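Local coordinates for uncharacterized hypothetical protein (Bacteroides uniformis, PDB 4EIU) that is of unknown function, a DUF3823-family protein whose N-terminal domain is classed with the transthyretin-like folds, at residues Phe79-Arg84 and Glu147-Met152; Gln112-Val117 and Ile225-Pro230. All blocks are in the same frame, centred on the assembly; numbering follows the deposited sequence.

Contact 1: residues Phe79-Arg84 and Glu147-Met152; sequences FIPLVR and EKIQPM. With PEG (di(hydroxyethyl)ether), chain L.
The loop leading into edge strand 83-85 of the five-stranded antiparallel sheet packs here against the last part of helix 142-149 and the 3-10 segment 150-152, with R84 and K148 as the central pair. R84 rises from the strand and its chain bends at chi3 (-73°), which turns NE aside from the line of the methylenes; the guanidinium lies beside K148. The K148 chain, extended beyond CG, covers one face of that group, CB lying 3.9 Å above the guanidinium plane over its centre; its CD is 3.9 Å from R84 NH2. These are contacts of the lysine methylenes, while NZ reaches past to the side-chain oxygen of Q112.

The rotation of the guanidinium is fixed from its own loop: R84 NH1 donates to P81 O at 2.7 Å, in both the carbonyl plane and the guanidinium plane. A di(hydroxyethyl)ether molecule, probably from the crystallisation liquor, extends the network. R84 NE donates to its O4 at 2.8 Å, O4 in turn donates to the carbonyl oxygen of K148, and R84 NH2 makes a longer bond to its O2. Two waters also accept from R84, one at NH1 and one at NH2; the first accepts from K148 NZ as well.

Below the polar layer the contact is apolar. M152, a selenomethionine, crosses R84 at about a right angle, with SE 3.8 Å from R84 CB and CE 3.8 Å from R84 CD. I149 CD1 meets P81 CD at 4.1 Å and I80 CG2 at 4.3 Å, and I80 CG2 also touches K148 CB. The whole is packing of a short helix and its 3-10 continuation against the edge strand of a β-sheet, consistent with the transthyretin-like fold expected from the family's clan.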
loop_
_atom_site.group_PDB
_atom_site.type_symbol
_atom_site.label_atom_id
_atom_site.label_comp_id
_atom_site.label_asym_id
_atom_site.label_seq_id
_atom_site.Cartn_x
_atom_site.Cartn_y
_atom_site.Cartn_z
ATOM N N PHE A 79 -1.164 3.241 4.987
ATOM C CA PHE A 79 -1.587 4.582 5.340
ATOM C C PHE A 79 -2.164 4.603 6.761
ATOM O O PHE A 79 -2.606 3.588 7.305
ATOM C CB PHE A 79 -2.546 5.188 4.295
ATOM C CG PHE A 79 -3.732 4.313 3.938
ATOM C CD1 PHE A 79 -4.819 4.221 4.775
ATOM C CD2 PHE A 79 -3.750 3.618 2.714
ATOM C CE1 PHE A 79 -5.937 3.463 4.390
ATOM C CE2 PHE A 79 -4.846 2.833 2.339
ATOM C CZ PHE A 79 -5.921 2.758 3.189
ATOM N N ILE A 80 -2.182 5.800 7.345
ATOM C CA ILE A 80 -2.656 5.983 8.700
ATOM C C ILE A 80 -4.038 5.376 8.805
ATOM O O ILE A 80 -4.902 5.658 7.959
ATOM C CB ILE A 80 -2.714 7.475 9.106
ATOM C CG1 ILE A 80 -1.280 8.012 9.258
ATOM C CG2 ILE A 80 -3.451 7.639 10.449
ATOM C CD1 ILE A 80 -1.201 9.465 9.723
ATOM N N PRO A 81 -4.245 4.513 9.793
ATOM C CA PRO A 81 -5.619 3.952 9.908
ATOM C C PRO A 81 -6.710 5.004 9.999
ATOM O O PRO A 81 -6.574 5.990 10.773
ATOM C CB PRO A 81 -5.561 3.154 11.197
ATOM C CG PRO A 81 -4.108 2.794 11.341
ATOM C CD PRO A 81 -3.337 3.955 10.799
ATOM N N LEU A 82 -7.774 4.796 9.217
ATOM C CA LEU A 82 -8.933 5.661 9.183
ATOM C C LEU A 82 -9.898 5.345 10.310
ATOM O O LEU A 82 -10.666 6.199 10.716
ATOM C CB LEU A 82 -9.669 5.471 7.815
ATOM C CG LEU A 82 -8.830 5.896 6.592
ATOM C CD1 LEU A 82 -9.660 5.600 5.319
ATOM C CD2 LEU A 82 -8.384 7.367 6.670
ATOM N N VAL A 83 -9.902 4.094 10.779
ATOM C CA VAL A 83 -10.738 3.691 11.871
ATOM C C VAL A 83 -9.816 3.399 13.041
ATOM O O VAL A 83 -9.048 2.440 13.002
ATOM C CB VAL A 83 -11.625 2.480 11.517
ATOM C CG1 VAL A 83 -12.578 2.117 12.691
ATOM C CG2 VAL A 83 -12.433 2.784 10.247
ATOM N N ARG A 84 -9.897 4.223 14.079
ATOM C CA ARG A 84 -8.921 4.182 15.161
ATOM C C ARG A 84 -9.572 3.946 16.502
ATOM O O ARG A 84 -10.373 4.776 16.957
ATOM C CB ARG A 84 -8.087 5.454 15.214
ATOM C CG ARG A 84 -7.343 5.698 13.920
ATOM C CD ARG A 84 -6.368 6.805 14.019
ATOM N NE ARG A 84 -6.931 8.138 14.072
ATOM C CZ ARG A 84 -7.205 8.915 13.031
ATOM N NH1 ARG A 84 -7.097 8.486 11.778
ATOM N NH2 ARG A 84 -7.615 10.151 13.248
ATOM N N GLU A 147 0.453 12.336 16.151
ATOM C CA GLU A 147 -0.800 12.953 16.625
ATOM C C GLU A 147 -2.002 11.994 16.462
ATOM O O GLU A 147 -2.853 11.916 17.338
ATOM C CB GLU A 147 -1.086 14.258 15.847
ATOM C CG GLU A 147 -2.540 14.734 15.943
ATOM C CD GLU A 147 -3.014 15.694 14.830
ATOM O OE1 GLU A 147 -2.511 15.696 13.686
ATOM O OE2 GLU A 147 -3.965 16.452 15.097
ATOM N N LYS A 148 -2.076 11.262 15.353
ATOM C CA LYS A 148 -3.241 10.420 15.114
ATOM C C LYS A 148 -3.103 9.016 15.758
ATOM O O LYS A 148 -4.090 8.409 16.141
ATOM C CB LYS A 148 -3.543 10.322 13.620
ATOM C CG LYS A 148 -3.934 11.699 13.040
ATOM C CD LYS A 148 -4.447 11.623 11.620
ATOM C CE LYS A 148 -5.060 12.975 11.163
ATOM N NZ LYS A 148 -5.586 12.864 9.771
ATOM N N ILE A 149 -1.882 8.511 15.874
ATOM C CA ILE A 149 -1.663 7.127 16.347
ATOM C C ILE A 149 -1.338 7.004 17.841
ATOM O O ILE A 149 -1.827 6.076 18.486
ATOM C CB ILE A 149 -0.634 6.425 15.417
ATOM C CG1 ILE A 149 -1.343 6.184 14.058
ATOM C CG2 ILE A 149 -0.149 5.085 15.992
ATOM C CD1 ILE A 149 -0.398 5.913 12.908
ATOM N N GLN A 150 -0.515 7.918 18.384
ATOM C CA GLN A 150 -0.207 7.904 19.844
ATOM C C GLN A 150 -1.459 7.769 20.727
ATOM O O GLN A 150 -1.431 6.950 21.656
ATOM C CB GLN A 150 0.677 9.066 20.251
ATOM C CG GLN A 150 1.229 9.084 21.684
ATOM C CD GLN A 150 2.282 10.187 21.905
ATOM O OE1 GLN A 150 2.298 11.191 21.179
ATOM N NE2 GLN A 150 3.158 10.023 22.923
ATOM N N PRO A 151 -2.592 8.458 20.377
ATOM C CA PRO A 151 -3.772 8.336 21.294
ATOM C C PRO A 151 -4.375 6.953 21.371
ATOM O O PRO A 151 -5.122 6.664 22.287
ATOM C CB PRO A 151 -4.791 9.355 20.719
ATOM C CG PRO A 151 -3.932 10.395 20.050
ATOM C CD PRO A 151 -2.757 9.608 19.447
HETATM N N MSE A 152 -4.002 6.054 20.468
HETATM C CA MSE A 152 -4.553 4.739 20.539
HETATM C C MSE A 152 -3.923 3.921 21.680
HETATM O O MSE A 152 -4.473 2.879 22.071
HETATM C CB MSE A 152 -4.458 4.013 19.219
HETATM C CG MSE A 152 -5.366 4.539 18.156
HETATM SE SE MSE A 152 -5.339 3.343 16.660
HETATM C CE MSE A 152 -4.106 4.198 15.677
HETATM C C1 PEG L . -8.721 13.252 14.600
HETATM O O1 PEG L . -8.578 13.976 13.371
HETATM C C2 PEG L . -7.347 13.215 15.267
HETATM O O2 PEG L . -7.049 11.967 15.937
HETATM C C3 PEG L . -8.059 11.064 16.402
HETATM C C4 PEG L . -7.371 10.107 17.408
HETATM O O4 PEG L . -6.805 8.897 16.801
HETATM O O HOH W 1 -7.366 10.172 9.474
HETATM O O HOH W 2 -8.199 12.307 11.459
#

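Contact 2: residues Gln112-Val117 and Ile225-Pro230; sequences QPFLNV and INYDTP
Segment 112-117 runs from a loop into strand 115-126, while the other segment, 225-230, leaves strand 216-225 through an inverse gamma turn centred on N226; the backbones come nearest at F114 and I225, whose CA atoms are 7.3 Å apart. F114 carries most of the contact. I225 CD1 sits over one face of its ring in a CH-pi contact, 3.8 Å from the centroid and 18° off the normal, shifted toward the rim, where F114 CG is 3.6 Å from I225 CD1. The I225 branches divide the work: chi1 63° puts CG1 between the backbone N and the carbonyl carbon, and CD1 at its end meets the ring, while CG2 meets L115 CD1 at 3.9 Å.

The fold makes this a junction between β-sheets, since strand 115-126 borders a three-stranded antiparallel sheet and strand 216-225 belongs to a four-stranded one. At the far end of the ring, F114 CZ lies 3.8 Å from Y227 CD2, the side chains crossing at about a right angle. T229 approaches tip to tip, its CG2 in the ring plane at the edge and 3.8 Å from F114 CZ. Its OG1 bonds instead to the carbonyl oxygen of G77, and Y227 stacks edge-to-face with Y159 and F145.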
loop_
_atom_site.group_PDB
_atom_site.type_symbol
_atom_site.label_atom_id
_atom_site.label_comp_id
_atom_site.label_asym_id
_atom_site.label_seq_id
_atom_site.Cartn_x
_atom_site.Cartn_y
_atom_site.Cartn_z
ATOM N N GLN A 112 -3.375 9.128 4.111
ATOM C CA GLN A 112 -2.041 9.668 4.446
ATOM C C GLN A 112 -1.082 8.464 4.397
ATOM O O GLN A 112 -0.897 7.778 5.393
ATOM C CB GLN A 112 -2.099 10.308 5.815
ATOM C CG GLN A 112 -2.789 11.669 5.720
ATOM C CD GLN A 112 -3.112 12.321 7.048
ATOM O OE1 GLN A 112 -3.720 11.704 7.952
ATOM N NE2 GLN A 112 -2.718 13.587 7.179
ATOM N N PRO A 113 -0.480 8.215 3.212
ATOM C CA PRO A 113 0.385 7.056 3.082
ATOM C C PRO A 113 1.613 7.236 3.972
ATOM O O PRO A 113 2.052 8.329 4.164
ATOM C CB PRO A 113 0.812 7.078 1.608
ATOM C CG PRO A 113 0.633 8.490 1.171
ATOM C CD PRO A 113 -0.451 9.083 2.025
ATOM N N PHE A 114 2.168 6.134 4.463
ATOM C CA PHE A 114 3.305 6.229 5.344
ATOM C C PHE A 114 4.548 6.751 4.613
ATOM O O PHE A 114 5.309 7.539 5.163
ATOM C CB PHE A 114 3.646 4.857 5.918
ATOM C CG PHE A 114 2.541 4.206 6.685
ATOM C CD1 PHE A 114 1.758 4.933 7.553
ATOM C CD2 PHE A 114 2.315 2.851 6.577
ATOM C CE1 PHE A 114 0.755 4.321 8.287
ATOM C CE2 PHE A 114 1.308 2.236 7.306
ATOM C CZ PHE A 114 0.549 2.975 8.192
ATOM N N LEU A 115 4.743 6.280 3.387
ATOM C CA LEU A 115 5.947 6.537 2.558
ATOM C C LEU A 115 5.575 6.788 1.103
ATOM O O LEU A 115 4.581 6.258 0.605
ATOM C CB LEU A 115 6.902 5.333 2.621
ATOM C CG LEU A 115 7.440 4.885 4.003
ATOM C CD1 LEU A 115 8.264 3.582 3.919
ATOM C CD2 LEU A 115 8.316 5.978 4.647
ATOM N N ASN A 116 6.372 7.619 0.448
ATOM C CA ASN A 116 6.375 7.753 -0.978
ATOM C C ASN A 116 7.641 7.117 -1.499
ATOM O O ASN A 116 8.734 7.338 -0.951
ATOM C CB ASN A 116 6.321 9.225 -1.361
ATOM C CG ASN A 116 5.012 9.873 -0.987
ATOM O OD1 ASN A 116 3.959 9.249 -1.052
ATOM N ND2 ASN A 116 5.064 11.139 -0.639
ATOM N N VAL A 117 7.502 6.340 -2.554
ATOM C CA VAL A 117 8.614 5.558 -3.090
ATOM C C VAL A 117 8.657 5.739 -4.589
ATOM O O VAL A 117 7.660 5.501 -5.256
ATOM C CB VAL A 117 8.446 4.053 -2.792
ATOM C CG1 VAL A 117 9.662 3.264 -3.312
ATOM C CG2 VAL A 117 8.166 3.806 -1.307
ATOM N N ILE A 225 7.247 0.723 6.827
ATOM C CA ILE A 225 7.596 1.072 8.185
ATOM C C ILE A 225 7.275 -0.059 9.151
ATOM O O ILE A 225 6.636 -1.029 8.779
ATOM C CB ILE A 225 6.948 2.418 8.651
ATOM C CG1 ILE A 225 5.414 2.365 8.668
ATOM C CG2 ILE A 225 7.434 3.539 7.753
ATOM C CD1 ILE A 225 4.725 3.487 9.474
ATOM N N ASN A 226 7.713 0.094 10.403
ATOM C CA ASN A 226 7.505 -0.888 11.476
ATOM C C ASN A 226 6.109 -0.763 12.123
ATOM O O ASN A 226 5.962 -0.550 13.328
ATOM C CB ASN A 226 8.647 -0.718 12.497
ATOM C CG ASN A 226 8.614 -1.750 13.616
ATOM O OD1 ASN A 226 8.177 -2.862 13.397
ATOM N ND2 ASN A 226 9.056 -1.367 14.833
ATOM N N TYR A 227 5.056 -0.897 11.312
ATOM C CA TYR A 227 3.705 -0.642 11.752
ATOM C C TYR A 227 2.701 -1.418 10.897
ATOM O O TYR A 227 2.735 -1.342 9.674
ATOM C CB TYR A 227 3.385 0.864 11.639
ATOM C CG TYR A 227 2.148 1.261 12.412
ATOM C CD1 TYR A 227 2.148 1.328 13.792
ATOM C CD2 TYR A 227 0.932 1.548 11.746
ATOM C CE1 TYR A 227 0.984 1.682 14.511
ATOM C CE2 TYR A 227 -0.201 1.884 12.444
ATOM C CZ TYR A 227 -0.178 1.957 13.815
ATOM O OH TYR A 227 -1.310 2.280 14.473
ATOM N N ASP A 228 1.857 -2.162 11.576
ATOM C CA ASP A 228 0.895 -3.032 10.934
ATOM C C ASP A 228 -0.468 -2.430 10.797
ATOM O O ASP A 228 -0.927 -1.671 11.671
ATOM C CB ASP A 228 0.835 -4.421 11.619
ATOM C CG ASP A 228 0.472 -4.374 13.103
ATOM O OD1 ASP A 228 0.616 -3.332 13.754
ATOM O OD2 ASP A 228 0.016 -5.401 13.634
ATOM N N THR A 229 -1.125 -2.793 9.694
ATOM C CA THR A 229 -2.476 -2.326 9.387
ATOM C C THR A 229 -3.252 -3.539 8.857
ATOM O O THR A 229 -2.725 -4.312 8.032
ATOM C CB THR A 229 -2.489 -1.114 8.388
ATOM O OG1 THR A 229 -1.786 -1.426 7.177
ATOM C CG2 THR A 229 -1.848 0.136 9.015
ATOM N N PRO A 230 -4.451 -3.790 9.398
ATOM C CA PRO A 230 -5.035 -3.179 10.599
ATOM C C PRO A 230 -4.166 -3.484 11.809
ATOM O O PRO A 230 -3.399 -4.479 11.816
ATOM C CB PRO A 230 -6.411 -3.853 10.768
ATOM C CG PRO A 230 -6.492 -4.901 9.724
ATOM C CD PRO A 230 -5.365 -4.738 8.738
#

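How the contacts relate
The centres of contacts 1 and 2 lie 11 Å apart, and the two touch directly. Their segments alternate along the chain in the order 79-84, 112-117, 147-152, 225-230, so both halves of the chain are interlaced here. Q112 ties them most closely: its OE1 is 2.9 Å from K148 NZ and its carbonyl O 3.1 Å from I80 N, both probable hydrogen bonds. Y227 is a second bridge, touching I149 and M152. Contact 1 sits toward the periphery, about 16 Å from the chain centre, and contact 2 about 7 Å from it; together they join the five-stranded sheet, helix 142-149 and the two later sheets.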